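Local coordinates for succinylglutamate desuccinylase/aspartoacylase (Shewanella frigidimarina, PDB 3LWU), which probably acts as a zinc-dependent hydrolase of the succinylglutamate desuccinylase/aspartoacylase family, cleaving ester bonds, at residues A[40-45]-A[92-97]; A[56-61]-A[189-194]; A[61-66]-A[109-114]; A[65-70]-A[267-272]; A[74-79]-A[279-284]. All blocks are in the same frame, centred on the assembly; numbering follows the deposited sequence.

How the interactions relate
Three of the five contacts share the zinc ion. Interaction 2 brings His192 to it on a strand, while interactions 3 and 4 hold the loop that carries His63 and Glu66, and share Ala65 and Glu66. The centre of interaction 2 is about 13 Å from that of interaction 3 and about 11 Å from those of interactions 1 and 4. Interaction 1 adjoins interaction 2 in the sheet, where Ala92 probably bonds to the backbone of Ile58 and Ala60. Interactions 4 and 5 join the same two helices, 68-80 and 271-287, with centres about 15 Å apart. Interaction 5, centred about 24 Å from interaction 3, packs against the apolar face of interaction 2, Leu76 on Ile58 and Ile281 on Leu189.

Interaction 1. Residues A[40-45]-A[92-97]; sequences TVPIYS and APLANP
Val41 presses both its methyl branches onto the chain that leaves strand 89-92, and with Ile43 it makes the dense side of this contact. CG1 of Val41, trans to the backbone N (chi1 174°), comes to 3.6 Å from Pro93 O and also meets the CB of Ala92. The other branch, CG2, rests 3.5 Å from Ala95 O and touches Pro97 CD. Ile43 starts out pointing away, but a bend at chi2 (-66°) returns its CD1 to within 3.5 Å of Ala92 CB. Replacing Val41 with an alanine removes both branches and would probably open a gap between the strand and Ala95 and Pro97.

Between the side chains of the other side the fit is looser. Although Pro42 O comes to 3.5 Å from Pro93 CD, the ring CG of Pro42 stays 4.4 Å from CG of Pro93. The Tyr44 side chain crosses Pro93 at about a right angle, and Pro93 CG lies 4.0 Å from CE2 at the ring edge; the tyrosine hydroxyl reaches on to Ile343 and Tyr346 of the second subunit. At the partly exposed Thr40, whose CB points away, a water takes the place of direct pairing, donating to Thr40 O at 2.7 Å and to Leu94 O at 2.8 Å.

The antiparallel pairing of strands 38-46 and 89-92, seen in the bond between Tyr44 and Leu91, thus gives way to a loop that leads to helix 97-100, capped by Asn96. Pro42 and Pro93 have no backbone N-H to donate, so the join here depends on apolar packing and on one bridging water.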
# COMPACT_ATOMS: atom_id res chain seq x y z
N THR A 40 11.97 17.53 7.45
CA THR A 40 12.18 18.43 8.56
C THR A 40 11.00 18.42 9.56
O THR A 40 9.84 18.09 9.21
CB THR A 40 12.46 19.88 8.06
OG1 THR A 40 11.28 20.37 7.45
CG2 THR A 40 13.56 19.94 7.00
N VAL A 41 11.33 18.71 10.82
CA VAL A 41 10.40 18.83 11.92
C VAL A 41 10.50 20.24 12.46
O VAL A 41 11.61 20.69 12.72
CB VAL A 41 10.73 17.84 13.03
CG1 VAL A 41 9.85 18.06 14.25
CG2 VAL A 41 10.62 16.39 12.49
N PRO A 42 9.36 20.94 12.62
CA PRO A 42 9.36 22.28 13.19
C PRO A 42 9.48 22.20 14.72
O PRO A 42 8.86 21.35 15.33
CB PRO A 42 8.01 22.84 12.77
CG PRO A 42 7.12 21.65 12.59
CD PRO A 42 8.02 20.51 12.20
N ILE A 43 10.29 23.07 15.29
CA ILE A 43 10.57 23.13 16.71
C ILE A 43 10.20 24.54 17.21
O ILE A 43 10.58 25.56 16.60
CB ILE A 43 12.07 22.78 17.01
CG1 ILE A 43 12.45 21.38 16.44
CG2 ILE A 43 12.40 22.86 18.49
CD1 ILE A 43 11.75 20.21 17.09
N TYR A 44 9.45 24.57 18.31
CA TYR A 44 9.02 25.78 18.97
C TYR A 44 9.56 25.70 20.38
O TYR A 44 9.43 24.67 21.05
CB TYR A 44 7.48 25.86 19.03
CG TYR A 44 6.83 25.95 17.67
CD1 TYR A 44 6.79 27.15 16.99
CD2 TYR A 44 6.30 24.83 17.05
CE1 TYR A 44 6.19 27.25 15.70
CE2 TYR A 44 5.72 24.92 15.75
CZ TYR A 44 5.67 26.14 15.10
OH TYR A 44 5.07 26.25 13.87
N SER A 45 10.15 26.79 20.82
CA SER A 45 10.74 26.83 22.14
C SER A 45 10.23 28.03 22.94
O SER A 45 10.33 29.16 22.48
CB SER A 45 12.27 26.87 22.00
OG SER A 45 12.85 27.09 23.27
N ALA A 92 7.67 19.71 19.54
CA ALA A 92 7.99 19.17 18.22
C ALA A 92 6.73 18.54 17.65
O ALA A 92 6.54 17.33 17.75
CB ALA A 92 9.13 18.14 18.28
N PRO A 93 5.83 19.36 17.06
CA PRO A 93 4.70 18.74 16.40
C PRO A 93 5.13 18.19 15.04
O PRO A 93 6.24 18.44 14.60
CB PRO A 93 3.72 19.90 16.24
CG PRO A 93 4.57 21.06 16.07
CD PRO A 93 5.78 20.83 16.95
N LEU A 94 4.27 17.42 14.40
CA LEU A 94 4.57 16.89 13.06
C LEU A 94 5.96 16.23 13.05
O LEU A 94 6.78 16.50 12.18
CB LEU A 94 4.50 18.02 12.02
CG LEU A 94 3.16 18.77 11.88
CD1 LEU A 94 3.35 20.06 10.99
CD2 LEU A 94 1.95 17.93 11.35
N ALA A 95 6.21 15.35 14.00
CA ALA A 95 7.56 14.87 14.25
C ALA A 95 8.02 13.77 13.31
O ALA A 95 9.17 13.37 13.37
CB ALA A 95 7.73 14.43 15.73
N ASN A 96 7.13 13.24 12.47
CA ASN A 96 7.52 12.23 11.52
C ASN A 96 6.93 12.53 10.16
O ASN A 96 5.95 11.88 9.73
CB ASN A 96 7.11 10.83 12.01
CG ASN A 96 7.54 9.72 11.04
OD1 ASN A 96 8.21 10.01 10.04
ND2 ASN A 96 7.16 8.45 11.33
N PRO A 97 7.50 13.52 9.46
CA PRO A 97 6.88 13.93 8.18
C PRO A 97 6.73 12.79 7.18
O PRO A 97 5.72 12.73 6.46
CB PRO A 97 7.80 15.06 7.68
CG PRO A 97 9.05 14.91 8.49
CD PRO A 97 8.63 14.38 9.81
O HOH W 1 7.18 17.91 9.78

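Interaction 2. Residues A[56-61]-A[189-194]; sequences VYIQAN and LDLHTG. With ZN (zinc ion), chain C.
Ile58, Gln59 and Ala60 pair with Leu189, Asp190 and Leu191 as parallel neighbours in the central sheet, their strands 19° apart in direction. The backbone bonds alternate as parallel pairing requires: Leu189 N gives to Tyr57 O at 2.9 Å, Gln59 N to Leu189 O at 3.0 Å and Leu191 N to Gln59 O at 2.9 Å. The last bond, from Asn61 N to Leu191 O, is weak, as the first strand is already turning into the loop.

Polar side chains gather on the face of Gln59 and Asp190. The Gln59 chain leaves by the crowded position between backbone N and carbonyl carbon (chi1 65°), then runs extended. Its NE2 donates to Asp190 OD1 at 3.0 Å, within its own amide plane but from above the carboxylate, the two planes being 70° apart. OE1 takes the hydroxyl of Tyr57 on a lone pair, and NE2 also bonds to Tyr124. Asp190 OD2 receives a weak bond from NE2 of His192 at 2.8 Å, while ND1 on the same ring binds the zinc ion at 2.1 Å. Asp190 is thus a second-shell residue for the metal, itself positioned by Gln59.

Apolar groups occupy the reverse face. Ile58 and Leu189 lie side by side, CG1 of the isoleucine 3.9 Å from the leucine CD1, and Ala60 CB faces Leu191 CB.

Strands 89-92 and 257-263 flank the pair; helix 68-80 covers Ile58, Ala60 and Leu191, and helix 170-182 covers Tyr57 and Gln59.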
# COMPACT_ATOMS: atom_id res chain seq x y z
N VAL A 56 11.03 20.80 29.62
CA VAL A 56 10.05 19.92 29.05
C VAL A 56 10.25 19.76 27.56
O VAL A 56 10.53 20.74 26.84
CB VAL A 56 8.63 20.47 29.32
CG1 VAL A 56 7.52 19.53 28.79
CG2 VAL A 56 8.47 20.73 30.82
N TYR A 57 10.07 18.54 27.08
CA TYR A 57 10.10 18.24 25.63
C TYR A 57 8.80 17.53 25.31
O TYR A 57 8.44 16.55 25.95
CB TYR A 57 11.28 17.35 25.26
CG TYR A 57 11.24 16.85 23.83
CD1 TYR A 57 11.65 17.66 22.78
CD2 TYR A 57 10.77 15.58 23.53
CE1 TYR A 57 11.63 17.23 21.51
CE2 TYR A 57 10.71 15.14 22.23
CZ TYR A 57 11.15 15.97 21.22
OH TYR A 57 11.13 15.56 19.90
N ILE A 58 8.07 18.08 24.36
CA ILE A 58 6.76 17.55 23.98
C ILE A 58 6.76 17.31 22.50
O ILE A 58 7.10 18.22 21.77
CB ILE A 58 5.66 18.55 24.30
CG1 ILE A 58 5.66 18.88 25.80
CG2 ILE A 58 4.28 17.99 23.88
CD1 ILE A 58 4.62 20.00 26.21
N GLN A 59 6.43 16.10 22.04
CA GLN A 59 6.37 15.79 20.62
C GLN A 59 5.04 15.12 20.28
O GLN A 59 4.41 14.54 21.14
CB GLN A 59 7.54 14.92 20.13
CG GLN A 59 7.62 13.48 20.74
CD GLN A 59 8.71 12.64 20.11
OE1 GLN A 59 9.74 13.17 19.70
NE2 GLN A 59 8.48 11.32 20.02
N ALA A 60 4.61 15.25 19.03
CA ALA A 60 3.41 14.58 18.55
C ALA A 60 3.66 13.91 17.21
O ALA A 60 4.55 14.34 16.45
CB ALA A 60 2.23 15.60 18.39
N ASN A 61 2.85 12.88 16.92
CA ASN A 61 2.57 12.44 15.52
C ASN A 61 3.71 11.65 14.91
O ASN A 61 3.87 11.59 13.71
CB ASN A 61 2.20 13.68 14.66
CG ASN A 61 1.31 13.38 13.43
OD1 ASN A 61 1.00 14.32 12.71
ND2 ASN A 61 0.87 12.11 13.21
N LEU A 189 7.02 14.33 27.14
CA LEU A 189 5.66 13.93 26.81
C LEU A 189 5.63 13.56 25.34
O LEU A 189 5.90 14.42 24.47
CB LEU A 189 4.65 15.04 27.08
CG LEU A 189 4.66 15.67 28.47
CD1 LEU A 189 3.71 16.89 28.49
CD2 LEU A 189 4.33 14.69 29.57
N ASP A 190 5.31 12.29 25.07
CA ASP A 190 5.15 11.78 23.71
C ASP A 190 3.67 11.63 23.47
O ASP A 190 3.03 10.82 24.12
CB ASP A 190 5.86 10.44 23.57
CG ASP A 190 6.02 9.98 22.13
OD1 ASP A 190 5.73 10.75 21.20
OD2 ASP A 190 6.44 8.79 21.94
N LEU A 191 3.13 12.43 22.57
CA LEU A 191 1.70 12.47 22.30
C LEU A 191 1.29 11.60 21.12
O LEU A 191 1.70 11.84 19.98
CB LEU A 191 1.27 13.90 22.02
CG LEU A 191 1.63 15.00 23.01
CD1 LEU A 191 0.94 16.25 22.64
CD2 LEU A 191 1.29 14.63 24.49
N HIS A 192 0.45 10.62 21.43
CA HIS A 192 -0.04 9.63 20.50
C HIS A 192 -1.58 9.62 20.51
O HIS A 192 -2.21 10.36 21.23
CB HIS A 192 0.48 8.26 20.90
CG HIS A 192 1.93 8.03 20.60
ND1 HIS A 192 2.36 7.15 19.64
CD2 HIS A 192 3.05 8.53 21.18
CE1 HIS A 192 3.68 7.09 19.66
NE2 HIS A 192 4.13 7.94 20.56
N THR A 193 -2.18 8.82 19.62
CA THR A 193 -3.59 8.45 19.73
C THR A 193 -3.70 6.94 19.56
O THR A 193 -2.80 6.31 19.03
CB THR A 193 -4.50 9.11 18.66
OG1 THR A 193 -4.41 8.36 17.44
CG2 THR A 193 -4.15 10.60 18.40
N GLY A 194 -4.83 6.38 19.95
CA GLY A 194 -5.13 5.00 19.62
C GLY A 194 -5.87 5.00 18.31
O GLY A 194 -5.91 6.02 17.63
ZN ZN C . 1.17 5.94 18.47

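Interaction 3. Residues A[61-66]-A[109-114]; sequences NVHGAE and LGRFDP. With ZN (zinc ion), chain C.
Gly64 and Gly110 bring the two loops together backbone against backbone. Gly64 N donates to Gly110 O at 2.9 Å, almost straight at hydrogen, although it comes from above the carbonyl plane. So close is the approach that a side-chain carbon on Gly110 would collide with Gly64 CA. Within the loop, His63 to Glu66 form a type I beta turn, closed by Glu66 N to His63 O at 3.0 Å. Asn61 ND2 bonds to the same oxygen from the opposite face and also to Gly64 O, so this amide ties the turn to the chain that leads into it.

This turn is the His-x-x-Glu zinc motif of the M14 metallopeptidase-like fold, completed by His192, far along the sequence on strand 187-194. His63 ND1 binds the zinc ion at 2.1 Å, and Asn119 holds NE2 on the other side of the ring. Glu66 grips the metal unevenly, with OE1 at 2.1 Å and OE2 at 2.6 Å from zinc; OE1 also accepts from the backbone N of Thr193.

Arg111 runs alongside His63, pointing the same way, with its chain extended from CG to NE. Its guanidinium is turned 25° from the imidazole, and NH1 sits over one ring face, toward the rim, 4.0 Å from His63 CE1. The backbone Arg111 O comes close to His63 CD2. NH1 lies 4.3 Å from Glu66 OE2, and a water in the guanidinium plane joins them, donating to that oxygen and accepting from NH1 at 3.2 Å. Arg111 NH2 and Glu66 OE2 also bond to an unidentified ligand, probably from the crystallisation liquor.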
# COMPACT_ATOMS: atom_id res chain seq x y z
N ASN A 61 2.85 12.88 16.92
CA ASN A 61 2.57 12.44 15.52
C ASN A 61 3.71 11.65 14.91
O ASN A 61 3.87 11.59 13.71
CB ASN A 61 2.20 13.68 14.66
CG ASN A 61 1.31 13.38 13.43
OD1 ASN A 61 1.00 14.32 12.71
ND2 ASN A 61 0.87 12.11 13.21
N VAL A 62 4.49 10.97 15.77
CA VAL A 62 5.48 10.02 15.28
C VAL A 62 4.83 8.89 14.50
O VAL A 62 5.39 8.37 13.53
CB VAL A 62 6.33 9.48 16.41
CG1 VAL A 62 7.17 8.30 15.92
CG2 VAL A 62 7.23 10.59 16.94
N HIS A 63 3.67 8.48 14.97
CA HIS A 63 2.79 7.59 14.20
C HIS A 63 1.96 8.52 13.37
O HIS A 63 1.24 9.33 13.90
CB HIS A 63 1.91 6.75 15.16
CG HIS A 63 2.63 5.57 15.75
ND1 HIS A 63 2.46 5.15 17.05
CD2 HIS A 63 3.58 4.76 15.22
CE1 HIS A 63 3.24 4.11 17.29
NE2 HIS A 63 3.93 3.85 16.19
N GLY A 64 2.03 8.43 12.04
CA GLY A 64 1.55 9.51 11.19
C GLY A 64 0.06 9.73 11.12
O GLY A 64 -0.37 10.81 10.73
N ALA A 65 -0.73 8.71 11.46
CA ALA A 65 -2.18 8.82 11.51
C ALA A 65 -2.66 9.50 12.78
O ALA A 65 -3.81 9.92 12.89
CB ALA A 65 -2.84 7.38 11.44
N GLU A 66 -1.77 9.58 13.76
CA GLU A 66 -2.13 10.03 15.08
C GLU A 66 -1.96 11.53 15.18
O GLU A 66 -1.02 12.02 15.84
CB GLU A 66 -1.30 9.25 16.10
CG GLU A 66 -1.59 7.75 16.03
CD GLU A 66 -0.77 6.88 16.97
OE1 GLU A 66 -0.09 7.44 17.84
OE2 GLU A 66 -0.76 5.61 16.79
N LEU A 109 -1.03 5.69 6.17
CA LEU A 109 -0.24 4.53 6.51
C LEU A 109 0.99 5.03 7.26
O LEU A 109 2.11 5.05 6.75
CB LEU A 109 0.09 3.73 5.23
CG LEU A 109 0.74 2.33 5.39
CD1 LEU A 109 -0.26 1.32 5.98
CD2 LEU A 109 1.23 1.84 3.97
N GLY A 110 0.77 5.42 8.51
CA GLY A 110 1.77 6.17 9.26
C GLY A 110 2.46 5.45 10.37
O GLY A 110 3.27 6.04 11.08
N ARG A 111 2.12 4.19 10.58
CA ARG A 111 2.58 3.48 11.76
C ARG A 111 4.00 2.91 11.63
O ARG A 111 4.75 2.84 12.63
CB ARG A 111 1.61 2.36 12.08
CG ARG A 111 1.94 1.59 13.34
CD ARG A 111 0.88 0.50 13.54
NE ARG A 111 1.08 -0.21 14.78
CZ ARG A 111 0.83 0.32 15.99
NH1 ARG A 111 0.34 1.56 16.09
NH2 ARG A 111 1.09 -0.38 17.08
N PHE A 112 4.35 2.51 10.42
CA PHE A 112 5.61 1.85 10.20
C PHE A 112 6.26 2.26 8.89
O PHE A 112 5.62 2.81 8.00
CB PHE A 112 5.44 0.32 10.31
CG PHE A 112 4.27 -0.23 9.48
CD1 PHE A 112 4.34 -0.34 8.11
CD2 PHE A 112 3.09 -0.65 10.11
CE1 PHE A 112 3.27 -0.85 7.38
CE2 PHE A 112 2.03 -1.19 9.39
CZ PHE A 112 2.11 -1.28 8.04
N ASP A 113 7.56 2.03 8.80
CA ASP A 113 8.29 2.23 7.56
C ASP A 113 7.60 1.41 6.46
O ASP A 113 7.52 0.19 6.57
CB ASP A 113 9.72 1.76 7.75
CG ASP A 113 10.63 2.08 6.57
OD1 ASP A 113 10.13 2.27 5.44
OD2 ASP A 113 11.87 2.18 6.79
N PRO A 114 7.16 2.06 5.37
CA PRO A 114 6.44 1.34 4.33
C PRO A 114 7.33 0.39 3.59
O PRO A 114 6.84 -0.55 3.02
CB PRO A 114 5.86 2.45 3.45
CG PRO A 114 6.71 3.64 3.71
CD PRO A 114 7.23 3.50 5.10
ZN ZN C . 1.17 5.94 18.47
O HOH W 2 -0.50 4.17 14.36

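Interaction 4. Residues A[65-70]-A[267-272]; sequences AEVQGN and ERIDLA. With ZN (zinc ion), chain C.
Gln68 reaches across to Asp270 and joins the chain just after the zinc-binding His-x-x-Glu motif to the residues that lead into helix 271-287. Its amide takes both backbone groups of one residue: Asp270 N donates to OE1 at 2.9 Å, and NE2 donates to Asp270 O at 3.0 Å. A bend at chi2 (70°) turns the amide so that it makes both hydrogen bonds. Beside it, Val67 CG2 meets Ile269 CD1 at 3.7 Å, the two side chains crossing at about a right angle. Nearer the metal, Glu267 N bonds to Ala65 O at 2.9 Å, next to zinc ligand Glu66.

Further out, a water links the two segments, donating to Arg268 O at 2.7 Å and accepting a weak bond from Gln68 N. Asp270 is the N-cap of helix 271-287, its OD1 bonding to Asp273 N, which is likely to steady the backbone that Gln68 grips. The Glu267 carboxylate extends to Ser369 and Ala370 of the second subunit, whose Leu320 and Ile321 pack on Val67 and Ile269. Arg268 has its salt bridge with Asp273, and CB of Asp270 lies over the centre of one face of its guanidinium.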
# COMPACT_ATOMS: atom_id res chain seq x y z
N ALA A 65 -0.73 8.71 11.46
CA ALA A 65 -2.18 8.82 11.51
C ALA A 65 -2.66 9.50 12.78
O ALA A 65 -3.81 9.92 12.89
CB ALA A 65 -2.84 7.38 11.44
N GLU A 66 -1.77 9.58 13.76
CA GLU A 66 -2.13 10.03 15.08
C GLU A 66 -1.96 11.53 15.18
O GLU A 66 -1.02 12.02 15.84
CB GLU A 66 -1.30 9.25 16.10
CG GLU A 66 -1.59 7.75 16.03
CD GLU A 66 -0.77 6.88 16.97
OE1 GLU A 66 -0.09 7.44 17.84
OE2 GLU A 66 -0.76 5.61 16.79
N VAL A 67 -2.86 12.25 14.50
CA VAL A 67 -2.70 13.68 14.26
C VAL A 67 -3.20 14.58 15.40
O VAL A 67 -2.80 15.75 15.43
CB VAL A 67 -3.29 14.15 12.89
CG1 VAL A 67 -2.48 13.54 11.71
CG2 VAL A 67 -4.81 13.84 12.77
N GLN A 68 -4.00 14.05 16.35
CA GLN A 68 -4.63 14.93 17.39
C GLN A 68 -3.60 15.65 18.25
O GLN A 68 -3.85 16.78 18.68
CB GLN A 68 -5.65 14.15 18.25
CG GLN A 68 -6.32 14.89 19.44
CD GLN A 68 -7.31 15.98 19.06
OE1 GLN A 68 -7.30 16.53 17.92
NE2 GLN A 68 -8.17 16.31 20.01
N GLY A 69 -2.45 15.02 18.47
CA GLY A 69 -1.35 15.67 19.21
C GLY A 69 -0.91 17.03 18.69
O GLY A 69 -0.43 17.87 19.46
N ASN A 70 -1.04 17.25 17.38
CA ASN A 70 -0.77 18.55 16.80
C ASN A 70 -1.76 19.62 17.28
O ASN A 70 -1.35 20.77 17.48
CB ASN A 70 -0.79 18.47 15.26
CG ASN A 70 0.26 17.51 14.74
OD1 ASN A 70 1.46 17.69 15.04
ND2 ASN A 70 -0.19 16.40 14.09
N GLU A 267 -6.66 9.79 13.02
CA GLU A 267 -7.33 10.37 11.87
C GLU A 267 -8.39 11.37 12.24
O GLU A 267 -9.45 11.44 11.61
CB GLU A 267 -7.95 9.26 10.98
CG GLU A 267 -6.87 8.40 10.32
CD GLU A 267 -6.06 9.21 9.29
OE1 GLU A 267 -6.07 10.49 9.28
OE2 GLU A 267 -5.48 8.58 8.44
N ARG A 268 -8.11 12.14 13.30
CA ARG A 268 -9.09 13.06 13.83
C ARG A 268 -8.38 14.27 14.43
O ARG A 268 -7.38 14.12 15.12
CB ARG A 268 -9.88 12.33 14.93
CG ARG A 268 -10.83 13.20 15.75
CD ARG A 268 -11.20 12.41 17.01
NE ARG A 268 -12.16 13.09 17.88
CZ ARG A 268 -11.91 13.55 19.10
NH1 ARG A 268 -10.70 13.47 19.65
NH2 ARG A 268 -12.90 14.12 19.77
N ILE A 269 -8.94 15.45 14.17
CA ILE A 269 -8.55 16.70 14.78
C ILE A 269 -9.82 17.25 15.42
O ILE A 269 -10.84 17.38 14.76
CB ILE A 269 -8.07 17.69 13.72
CG1 ILE A 269 -6.72 17.27 13.14
CG2 ILE A 269 -8.03 19.09 14.26
CD1 ILE A 269 -5.57 17.23 14.07
N ASP A 270 -9.76 17.54 16.72
CA ASP A 270 -10.86 18.15 17.43
C ASP A 270 -10.27 19.17 18.42
O ASP A 270 -9.66 18.81 19.44
CB ASP A 270 -11.69 17.08 18.14
CG ASP A 270 -12.94 17.68 18.83
OD1 ASP A 270 -12.86 18.69 19.51
OD2 ASP A 270 -14.03 17.15 18.63
N LEU A 271 -10.45 20.45 18.11
CA LEU A 271 -9.75 21.50 18.83
C LEU A 271 -10.30 21.63 20.25
O LEU A 271 -9.53 21.86 21.19
CB LEU A 271 -9.82 22.85 18.06
CG LEU A 271 -8.63 23.13 17.13
CD1 LEU A 271 -7.29 23.25 17.89
CD2 LEU A 271 -8.46 22.05 16.10
N ALA A 272 -11.61 21.46 20.40
CA ALA A 272 -12.23 21.56 21.70
C ALA A 272 -11.71 20.45 22.60
O ALA A 272 -11.35 20.68 23.74
CB ALA A 272 -13.78 21.56 21.62
ZN ZN C . 1.17 5.94 18.47
O HOH W 3 -5.97 11.87 15.64

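Interaction 5. Residues A[74-79]-A[279-284]; sequences YQLMTL and KGILAY
This is an apolar helix-to-helix contact on one side of the central sheet, in which Leu76 and Leu79 of helix 68-80 meet Ile281 and Leu282 of helix 271-287. The short helical segments lie 10.1 Å apart at closest approach and run at 56° to each other, so the touching is limited to a few side chains. Leu282 sits between the two leucines of the other helix. Its CD1 is pressed to 3.3 Å from Leu79 CD1, tighter than usual carbon contact, while its CG lies 3.6 Å from Leu76 CD1. At Leu76, chi1 (-172°) swings CG toward the other helix, and chi2 then sets CD1 on Leu282 and CD2 4.0 Å from Ile281 CG2, these two chains crossing at about a right angle. With an alanine in place of Leu282, Leu76 and Leu79 would probably lose the contacts they share on its CG and CD1, opening a gap between the helices. At the outer rim Leu79 brushes the aliphatic part of Lys279.

Toward the sheet, Leu76 rests on Ile58 and Ile281 on Leu189. With helix 170-182 packed against the other face, the two helices form one outer layer of the alpha/beta/alpha catalytic domain expected of this M14-like family.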
# COMPACT_ATOMS: atom_id res chain seq x y z
N TYR A 74 -1.01 22.90 19.54
CA TYR A 74 -1.56 24.21 19.18
C TYR A 74 -2.27 24.84 20.36
O TYR A 74 -2.05 26.01 20.65
CB TYR A 74 -2.50 24.10 17.98
CG TYR A 74 -3.17 25.40 17.61
CD1 TYR A 74 -2.55 26.33 16.78
CD2 TYR A 74 -4.42 25.71 18.11
CE1 TYR A 74 -3.16 27.55 16.48
CE2 TYR A 74 -5.02 26.93 17.82
CZ TYR A 74 -4.38 27.83 17.01
OH TYR A 74 -5.01 28.99 16.71
N GLN A 75 -3.12 24.09 21.06
CA GLN A 75 -3.87 24.66 22.21
C GLN A 75 -2.94 24.95 23.35
O GLN A 75 -3.07 25.96 24.02
CB GLN A 75 -4.99 23.74 22.68
CG GLN A 75 -6.15 23.56 21.68
CD GLN A 75 -6.97 24.82 21.46
OE1 GLN A 75 -6.45 25.94 21.50
NE2 GLN A 75 -8.26 24.64 21.18
N LEU A 76 -1.95 24.08 23.53
CA LEU A 76 -0.99 24.27 24.61
C LEU A 76 -0.18 25.56 24.38
O LEU A 76 -0.07 26.39 25.28
CB LEU A 76 -0.10 23.05 24.74
CG LEU A 76 0.86 22.97 25.93
CD1 LEU A 76 0.12 23.03 27.28
CD2 LEU A 76 1.67 21.67 25.80
N MSE A 77 0.31 25.77 23.18
CA MSE A 77 1.13 26.93 22.91
C MSE A 77 0.30 28.23 23.04
O MSE A 77 0.77 29.22 23.60
CB MSE A 77 1.79 26.82 21.56
CG MSE A 77 2.87 25.73 21.54
SE MSE A 77 3.94 25.75 19.89
CE MSE A 77 2.58 25.64 18.52
N THR A 78 -0.95 28.19 22.56
CA THR A 78 -1.90 29.31 22.68
C THR A 78 -2.08 29.67 24.15
O THR A 78 -2.03 30.84 24.51
CB THR A 78 -3.25 28.96 22.02
OG1 THR A 78 -3.00 28.58 20.66
CG2 THR A 78 -4.28 30.11 22.07
N LEU A 79 -2.23 28.66 25.01
CA LEU A 79 -2.36 28.92 26.44
C LEU A 79 -1.06 29.47 26.98
O LEU A 79 -1.07 30.45 27.72
CB LEU A 79 -2.76 27.64 27.20
CG LEU A 79 -4.20 27.12 26.95
CD1 LEU A 79 -4.36 25.72 27.52
CD2 LEU A 79 -5.28 28.08 27.51
N LYS A 279 -5.16 21.59 28.86
CA LYS A 279 -5.36 22.00 30.26
C LYS A 279 -4.84 20.99 31.29
O LYS A 279 -4.30 21.37 32.33
CB LYS A 279 -6.83 22.29 30.52
CG LYS A 279 -7.37 23.61 29.85
CD LYS A 279 -8.88 23.73 30.01
CE LYS A 279 -9.40 25.10 29.64
NZ LYS A 279 -10.88 25.07 29.35
N GLY A 280 -5.00 19.70 31.01
CA GLY A 280 -4.46 18.64 31.89
C GLY A 280 -2.94 18.61 31.90
O GLY A 280 -2.31 18.50 32.96
N ILE A 281 -2.34 18.74 30.71
CA ILE A 281 -0.90 18.91 30.61
C ILE A 281 -0.42 20.11 31.44
O ILE A 281 0.56 20.00 32.14
CB ILE A 281 -0.40 19.02 29.13
CG1 ILE A 281 -0.60 17.69 28.39
CG2 ILE A 281 1.08 19.44 29.11
CD1 ILE A 281 -0.28 17.72 26.83
N LEU A 282 -1.11 21.24 31.33
CA LEU A 282 -0.75 22.42 32.12
C LEU A 282 -0.88 22.19 33.61
O LEU A 282 -0.11 22.73 34.40
CB LEU A 282 -1.58 23.63 31.70
CG LEU A 282 -1.09 24.30 30.42
CD1 LEU A 282 -2.16 25.27 29.90
CD2 LEU A 282 0.22 25.08 30.67
N ALA A 283 -1.86 21.39 34.01
CA ALA A 283 -1.99 21.02 35.40
C ALA A 283 -0.71 20.33 35.83
O ALA A 283 -0.15 20.68 36.86
CB ALA A 283 -3.21 20.12 35.63
N TYR A 284 -0.21 19.38 35.04
CA TYR A 284 1.05 18.71 35.43
C TYR A 284 2.28 19.64 35.44
O TYR A 284 3.10 19.59 36.39
CB TYR A 284 1.32 17.47 34.57
CG TYR A 284 2.59 16.76 34.96
CD1 TYR A 284 2.69 16.10 36.19
CD2 TYR A 284 3.69 16.78 34.14
CE1 TYR A 284 3.85 15.47 36.55
CE2 TYR A 284 4.85 16.15 34.50
CZ TYR A 284 4.94 15.50 35.70
OH TYR A 284 6.13 14.89 36.06